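Local coordinates for protein Fc fragment of IgE receptor II (Bos taurus, PDB 6PWS) that probably serves as an IgE Fc receptor and binds mannose-type sugars through calcium in its C-type carbohydrate-recognition domain, at residues Ser65-Asp71 with Glu103-Met108; Asn90-Pro96 with Gly112-Asp116. All coordinates share one frame; numbering follows the deposited sequence.

Interaction 1: residues Ser65-Asp71 with Glu103-Met108; sequences SWIGLRD and ENCVMM. With CA (calcium ion), chain C; CA (calcium ion), chain B; MMA (methyl alpha-D-mannopyranoside), chain D.
A bulged antiparallel strand pair of the C-type lectin fold joins Ser-65–Asp-71 to Glu-103–Met-108 and runs out into two calcium sites. At one end Ser-65 and Met-108 exchange backbone bonds, the shorter from Met-108 N to Ser-65 O at 2.8 Å. Ile-67 N then reaches Val-106 O on a nearly straight bond, 172° at the hydrogen. Here the register slips: Trp-66 pairs with Met-107, yet Arg-70 pairs with Cys-105, leaving two extra residues in Ser-65–Asp-71. Gly-68, at the centre of an inverse gamma turn, takes the chain round this beta bulge, after which Val-106 N donates to Leu-69 O and Asp-71 N to Asn-104 O.

Val-106 fills the bend with both methyls, CG1 3.9 Å from Ile-67 CD1 and CG2 at the same distance from Leu-69 CG. Ile-67 slants across the valine, whereas Leu-69 lies alongside it. The Trp-66 ring, hydrogen-bonded through NE1 to Lys-28, brings CZ3 to 3.6 Å from Cys-105 CB; Cys-105 is itself in a disulfide with Cys-119.

The loop end carries the ions. Asp-71 grips one calcium with both oxygens, OD2 at 2.5 Å, and Gly-76 is a second partner of this carboxylate. The Glu-103 carbonyl O, Asn-104, Glu-75, Asp-98 and a water share that ion. The Glu-103 side chain runs the other way, extended beyond CG (chi2 -178°), to set OE1 2.4 Å from the second calcium, with OE2 2.5 Å from O3 of the mannoside; Ala-99 is also a partner of this carboxylate.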
loop_
_atom_site.group_PDB
_atom_site.type_symbol
_atom_site.label_atom_id
_atom_site.label_comp_id
_atom_site.label_asym_id
_atom_site.label_seq_id
_atom_site.Cartn_x
_atom_site.Cartn_y
_atom_site.Cartn_z
ATOM N N SER A 65 -3.469 4.466 -5.691
ATOM C CA SER A 65 -3.959 3.446 -4.773
ATOM C C SER A 65 -3.252 3.513 -3.418
ATOM O O SER A 65 -2.053 3.778 -3.340
ATOM C CB SER A 65 -3.812 2.040 -5.369
ATOM O OG SER A 65 -2.481 1.740 -5.766
ATOM N N TRP A 66 -3.993 3.223 -2.356
ATOM C CA TRP A 66 -3.401 3.229 -1.025
ATOM C C TRP A 66 -2.504 2.012 -0.790
ATOM O O TRP A 66 -2.811 0.893 -1.224
ATOM C CB TRP A 66 -4.491 3.210 0.039
ATOM C CG TRP A 66 -5.307 4.454 0.152
ATOM C CD1 TRP A 66 -6.655 4.549 0.001
ATOM C CD2 TRP A 66 -4.845 5.774 0.469
ATOM N NE1 TRP A 66 -7.070 5.845 0.208
ATOM C CE2 TRP A 66 -5.975 6.616 0.503
ATOM C CE3 TRP A 66 -3.581 6.329 0.709
ATOM C CZ2 TRP A 66 -5.883 7.979 0.788
ATOM C CZ3 TRP A 66 -3.488 7.688 0.982
ATOM C CH2 TRP A 66 -4.636 8.495 1.024
ATOM N N ILE A 67 -1.421 2.244 -0.035
ATOM C CA ILE A 67 -0.570 1.187 0.492
ATOM C C ILE A 67 -0.495 1.306 2.024
ATOM O O ILE A 67 -0.981 2.260 2.632
ATOM C CB ILE A 67 0.831 1.164 -0.167
ATOM C CG1 ILE A 67 1.665 2.398 0.195
ATOM C CG2 ILE A 67 0.692 1.000 -1.680
ATOM C CD1 ILE A 67 3.126 2.292 -0.263
ATOM N N GLY A 68 0.134 0.307 2.645
ATOM C CA GLY A 68 0.155 0.172 4.089
ATOM C C GLY A 68 1.308 0.885 4.773
ATOM O O GLY A 68 2.054 0.279 5.551
ATOM N N LEU A 69 1.435 2.189 4.530
ATOM C CA LEU A 69 2.548 2.997 5.020
ATOM C C LEU A 69 1.983 4.342 5.462
ATOM O O LEU A 69 1.180 4.940 4.736
ATOM C CB LEU A 69 3.599 3.154 3.907
ATOM C CG LEU A 69 4.926 3.810 4.291
ATOM C CD1 LEU A 69 5.692 2.977 5.309
ATOM C CD2 LEU A 69 5.768 4.020 3.029
ATOM N N ARG A 70 2.367 4.808 6.657
ATOM C CA ARG A 70 1.804 6.032 7.216
ATOM C C ARG A 70 2.774 6.612 8.237
ATOM O O ARG A 70 3.572 5.885 8.828
ATOM C CB ARG A 70 0.427 5.775 7.861
ATOM C CG ARG A 70 0.423 5.100 9.233
ATOM C CD ARG A 70 0.913 3.642 9.270
ATOM N NE ARG A 70 0.794 3.105 10.632
ATOM C CZ ARG A 70 1.104 1.861 11.019
ATOM N NH1 ARG A 70 1.562 0.984 10.128
ATOM N NH2 ARG A 70 0.969 1.501 12.296
ATOM N N ASP A 71 2.665 7.932 8.462
ATOM C CA ASP A 71 3.390 8.620 9.531
ATOM C C ASP A 71 2.435 9.384 10.449
ATOM O O ASP A 71 2.779 10.436 10.988
ATOM C CB ASP A 71 4.530 9.523 9.049
ATOM C CG ASP A 71 4.083 10.803 8.350
ATOM O OD1 ASP A 71 2.969 10.867 7.804
ATOM O OD2 ASP A 71 4.898 11.761 8.327
ATOM N N GLU A 103 0.294 15.514 5.252
ATOM C CA GLU A 103 0.020 14.321 4.450
ATOM C C GLU A 103 0.634 13.140 5.186
ATOM O O GLU A 103 1.864 13.052 5.293
ATOM C CB GLU A 103 0.597 14.444 3.044
ATOM C CG GLU A 103 -0.078 15.544 2.254
ATOM C CD GLU A 103 0.444 15.654 0.846
ATOM O OE1 GLU A 103 1.673 15.526 0.644
ATOM O OE2 GLU A 103 -0.390 15.846 -0.077
ATOM N N ASN A 104 -0.210 12.240 5.700
ATOM C CA ASN A 104 0.284 11.230 6.628
ATOM C C ASN A 104 0.001 9.800 6.203
ATOM O O ASN A 104 0.330 8.879 6.958
ATOM C CB ASN A 104 -0.216 11.521 8.042
ATOM C CG ASN A 104 0.040 12.965 8.437
ATOM O OD1 ASN A 104 1.111 13.520 8.185
ATOM N ND2 ASN A 104 -0.947 13.588 9.045
ATOM N N CYS A 105 -0.537 9.600 4.998
ATOM C CA CYS A 105 -0.886 8.279 4.482
ATOM C C CYS A 105 -0.282 8.143 3.092
ATOM O O CYS A 105 -0.366 9.072 2.290
ATOM C CB CYS A 105 -2.404 8.136 4.408
ATOM S SG CYS A 105 -3.203 8.119 6.053
ATOM N N VAL A 106 0.302 6.989 2.779
ATOM C CA VAL A 106 1.037 6.839 1.526
ATOM C C VAL A 106 0.224 6.085 0.485
ATOM O O VAL A 106 -0.451 5.087 0.775
ATOM C CB VAL A 106 2.411 6.184 1.763
ATOM C CG1 VAL A 106 3.210 6.083 0.466
ATOM C CG2 VAL A 106 3.199 6.973 2.801
ATOM N N MET A 107 0.318 6.580 -0.749
ATOM C CA MET A 107 -0.288 5.993 -1.928
ATOM C C MET A 107 0.782 5.720 -2.979
ATOM O O MET A 107 1.856 6.335 -2.977
ATOM C CB MET A 107 -1.332 6.946 -2.544
ATOM C CG MET A 107 -0.706 8.219 -3.124
ATOM S SD MET A 107 -1.879 9.439 -3.741
ATOM C CE MET A 107 -2.518 8.583 -5.181
ATOM N N MET A 108 0.463 4.795 -3.887
ATOM C CA MET A 108 1.151 4.698 -5.166
ATOM C C MET A 108 0.439 5.601 -6.168
ATOM O O MET A 108 -0.794 5.568 -6.291
ATOM C CB MET A 108 1.140 3.278 -5.727
ATOM C CG MET A 108 2.119 2.333 -5.081
ATOM S SD MET A 108 2.215 0.721 -5.919
ATOM C CE MET A 108 0.642 -0.014 -5.450
HETATM CA CA CA C . 3.364 13.358 7.231
HETATM CA CA CA B . 2.976 14.476 -1.070
HETATM C C1 MMA D . -0.259 17.704 -4.626
HETATM C C2 MMA D . -0.404 16.449 -3.777
HETATM C C3 MMA D . 0.836 16.280 -2.980
HETATM C C4 MMA D . 2.044 16.140 -3.860
HETATM C C5 MMA D . 2.167 17.322 -4.821
HETATM C C6 MMA D . 3.240 17.051 -5.833
HETATM C C7 MMA D . 0.207 20.006 -4.298
HETATM O O1 MMA D . -0.084 18.738 -3.752
HETATM O O2 MMA D . -0.604 15.277 -4.584
HETATM O O3 MMA D . 0.756 15.089 -2.169
HETATM O O4 MMA D . 3.181 16.031 -3.007
HETATM O O5 MMA D . 0.911 17.567 -5.551
HETATM O O6 MMA D . 3.316 18.135 -6.719
HETATM O O HOH W 1 4.860 13.099 5.418
#

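Interaction 2: residues Asn90-Pro96 with Gly112-Asp116; sequences NWQPGEP and GKWND. With CA (calcium ion), chain B; MMA (methyl alpha-D-mannopyranoside), chain D.
Glu-95 and Asp-116 meet on the sugar-binding calcium: their oxygens OE1 and OD1 lie 2.9 Å apart, drawn together as ligands of one ion and not bonded to each other. Asp-116 adds its carbonyl O, Asn-115 is a further ligand, and Asn-97 and Glu-103 complete the protein's share. The mannoside closes the shell through O3 and O4, each 2.5 Å from the calcium. A bend at chi2 (-62°) folds the Glu-95 carboxylate back toward the ion, so that OE1 takes the calcium and OE2 faces sugar O4 at 2.7 Å.

Most of these ligands come from the two signatures of mannose-type C-type lectins, Glu-Pro-Asn from Glu-95 and Trp-Asn-Asp from Trp-114; Pro-96 and Trp-114 are the members standing behind the shell. The cis peptide before Pro-96 turns the chain so that Pro-96 CB touches Asp-116 OD2, which is also hydrogen-bonded to Asp-98 N. Pro-96 CD sits over the centre of one face of the Trp-91 ring. On the opposite face comes the edge of Trp-114, a T-shaped pair with the centroids of the six-membered rings 5.4 Å apart and planes at 78°.

Further out, the backbones are bridged by Trp-114 N to Asn-90 O at 2.8 Å and by Gln-92 N to Trp-114 O, the latter in the carbonyl plane on a lone pair. Asn-90 lays CB over the five-membered ring of Trp-114, a CH-pi contact, while its OD1 accepts from Lys-113 NZ at 2.9 Å. A water links that ammonium to Trp-91 O, and Trp-114 NE1 is held by Gln-53.

Backbone bonds and the tryptophans hold the far end without the metal, whereas at the carboxylate end the repulsion between Glu-95 and Asp-116 is probably offset by the calcium.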
loop_
_atom_site.group_PDB
_atom_site.type_symbol
_atom_site.label_atom_id
_atom_site.label_comp_id
_atom_site.label_asym_id
_atom_site.label_seq_id
_atom_site.Cartn_x
_atom_site.Cartn_y
_atom_site.Cartn_z
ATOM N N ASN A 90 10.388 3.572 -2.821
ATOM C CA ASN A 90 10.089 3.919 -4.204
ATOM C C ASN A 90 9.434 5.291 -4.282
ATOM O O ASN A 90 8.479 5.492 -5.041
ATOM C CB ASN A 90 9.218 2.853 -4.865
ATOM C CG ASN A 90 9.185 2.979 -6.367
ATOM O OD1 ASN A 90 10.214 3.252 -6.991
ATOM N ND2 ASN A 90 8.015 2.757 -6.969
ATOM N N TRP A 91 9.937 6.265 -3.514
ATOM C CA TRP A 91 9.337 7.589 -3.493
ATOM C C TRP A 91 9.428 8.280 -4.848
ATOM O O TRP A 91 10.499 8.340 -5.464
ATOM C CB TRP A 91 10.054 8.465 -2.459
ATOM C CG TRP A 91 9.899 8.017 -1.041
ATOM C CD1 TRP A 91 10.881 7.535 -0.218
ATOM C CD2 TRP A 91 8.688 8.026 -0.264
ATOM N NE1 TRP A 91 10.361 7.236 1.018
ATOM C CE2 TRP A 91 9.019 7.530 1.016
ATOM C CE3 TRP A 91 7.369 8.442 -0.514
ATOM C CZ2 TRP A 91 8.083 7.455 2.049
ATOM C CZ3 TRP A 91 6.438 8.361 0.513
ATOM C CH2 TRP A 91 6.801 7.863 1.774
ATOM N N GLN A 92 8.325 8.879 -5.275
ATOM C CA GLN A 92 8.391 9.876 -6.332
ATOM C C GLN A 92 9.394 10.954 -5.922
ATOM O O GLN A 92 9.410 11.357 -4.754
ATOM C CB GLN A 92 6.996 10.500 -6.491
ATOM C CG GLN A 92 6.885 11.652 -7.493
ATOM C CD GLN A 92 7.015 11.214 -8.937
ATOM O OE1 GLN A 92 7.036 10.034 -9.247
ATOM N NE2 GLN A 92 7.138 12.175 -9.829
ATOM N N PRO A 93 10.237 11.447 -6.832
ATOM C CA PRO A 93 11.172 12.511 -6.449
ATOM C C PRO A 93 10.479 13.665 -5.734
ATOM O O PRO A 93 9.458 14.187 -6.188
ATOM C CB PRO A 93 11.777 12.930 -7.792
ATOM C CG PRO A 93 11.809 11.626 -8.562
ATOM C CD PRO A 93 10.496 10.951 -8.194
ATOM N N GLY A 94 11.059 14.065 -4.600
ATOM C CA GLY A 94 10.525 15.145 -3.794
ATOM C C GLY A 94 9.553 14.708 -2.719
ATOM O O GLY A 94 9.215 15.517 -1.840
ATOM N N GLU A 95 9.081 13.460 -2.789
ATOM C CA GLU A 95 8.203 12.894 -1.787
ATOM C C GLU A 95 9.012 12.081 -0.784
ATOM O O GLU A 95 10.107 11.589 -1.091
ATOM C CB GLU A 95 7.159 11.977 -2.442
ATOM C CG GLU A 95 6.370 12.633 -3.566
ATOM C CD GLU A 95 5.538 13.839 -3.160
ATOM O OE1 GLU A 95 5.245 14.017 -1.954
ATOM O OE2 GLU A 95 5.167 14.599 -4.098
ATOM N N PRO A 96 8.476 11.897 0.425
ATOM C CA PRO A 96 7.280 12.563 0.949
ATOM C C PRO A 96 7.590 14.039 1.239
ATOM O O PRO A 96 8.721 14.393 1.595
ATOM C CB PRO A 96 7.001 11.792 2.239
ATOM C CG PRO A 96 8.384 11.385 2.715
ATOM C CD PRO A 96 9.149 11.073 1.447
ATOM N N GLY A 112 3.290 3.721 -9.946
ATOM C CA GLY A 112 3.838 2.948 -8.852
ATOM C C GLY A 112 4.712 3.718 -7.885
ATOM O O GLY A 112 5.005 3.201 -6.796
ATOM N N LYS A 113 5.142 4.932 -8.240
ATOM C CA LYS A 113 5.963 5.739 -7.344
ATOM C C LYS A 113 5.123 6.204 -6.157
ATOM O O LYS A 113 3.930 6.478 -6.282
ATOM C CB LYS A 113 6.540 6.939 -8.092
ATOM C CG LYS A 113 7.573 6.591 -9.163
ATOM C CD LYS A 113 8.888 6.136 -8.560
ATOM C CE LYS A 113 9.887 5.678 -9.610
ATOM N NZ LYS A 113 11.094 5.127 -8.965
ATOM N N TRP A 114 5.758 6.305 -4.989
ATOM C CA TRP A 114 5.034 6.600 -3.766
ATOM C C TRP A 114 4.904 8.103 -3.529
ATOM O O TRP A 114 5.826 8.881 -3.789
ATOM C CB TRP A 114 5.713 5.985 -2.545
ATOM C CG TRP A 114 5.991 4.516 -2.603
ATOM C CD1 TRP A 114 5.554 3.592 -3.515
ATOM C CD2 TRP A 114 6.811 3.805 -1.675
ATOM N NE1 TRP A 114 6.045 2.344 -3.202
ATOM C CE2 TRP A 114 6.826 2.453 -2.080
ATOM C CE3 TRP A 114 7.533 4.183 -0.534
ATOM C CZ2 TRP A 114 7.568 1.485 -1.408
ATOM C CZ3 TRP A 114 8.260 3.214 0.138
ATOM C CH2 TRP A 114 8.272 1.881 -0.298
ATOM N N ASN A 115 3.756 8.492 -2.979
ATOM C CA ASN A 115 3.471 9.866 -2.602
ATOM C C ASN A 115 2.739 9.857 -1.264
ATOM O O ASN A 115 1.781 9.099 -1.096
ATOM C CB ASN A 115 2.571 10.526 -3.656
ATOM C CG ASN A 115 2.113 11.893 -3.233
ATOM O OD1 ASN A 115 2.921 12.694 -2.753
ATOM N ND2 ASN A 115 0.828 12.170 -3.378
ATOM N N ASP A 116 3.163 10.699 -0.320
ATOM C CA ASP A 116 2.327 10.960 0.847
ATOM C C ASP A 116 1.152 11.847 0.446
ATOM O O ASP A 116 1.307 12.813 -0.313
ATOM C CB ASP A 116 3.128 11.527 2.041
ATOM C CG ASP A 116 3.824 12.857 1.781
ATOM O OD1 ASP A 116 4.072 13.205 0.604
ATOM O OD2 ASP A 116 4.159 13.505 2.795
HETATM CA CA CA B . 2.976 14.476 -1.070
HETATM C C1 MMA D . -0.259 17.704 -4.626
HETATM C C2 MMA D . -0.404 16.449 -3.777
HETATM C C3 MMA D . 0.836 16.280 -2.980
HETATM C C4 MMA D . 2.044 16.140 -3.860
HETATM C C5 MMA D . 2.167 17.322 -4.821
HETATM C C6 MMA D . 3.240 17.051 -5.833
HETATM C C7 MMA D . 0.207 20.006 -4.298
HETATM O O1 MMA D . -0.084 18.738 -3.752
HETATM O O2 MMA D . -0.604 15.277 -4.584
HETATM O O3 MMA D . 0.756 15.089 -2.169
HETATM O O4 MMA D . 3.181 16.031 -3.007
HETATM O O5 MMA D . 0.911 17.567 -5.551
HETATM O O6 MMA D . 3.316 18.135 -6.719
HETATM O O HOH W 2 12.190 7.066 -7.222
#

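How the interactions relate
From the N terminus the chain meets the four segments in the order 65–71, 90–96, 103–108 and 112–116, so the two contacts cross and neither nests in the other. Interaction 1 closes the long loop that leaves the strand pair after Asp-71 and returns at Glu-103; interaction 2 ties a point within that loop to the following strand, closing the path from Pro-96 to Gly-112. Strands 105–108 and 114–117 are sheet neighbours, probably hydrogen-bonded from Asn-115 N to Met-107 O. Val-106 CG2 also packs on Trp-91 CH2. The calcium-binding loop is thereby fixed to the sheet at two places, and both contacts supply ligands to the sugar-binding ion.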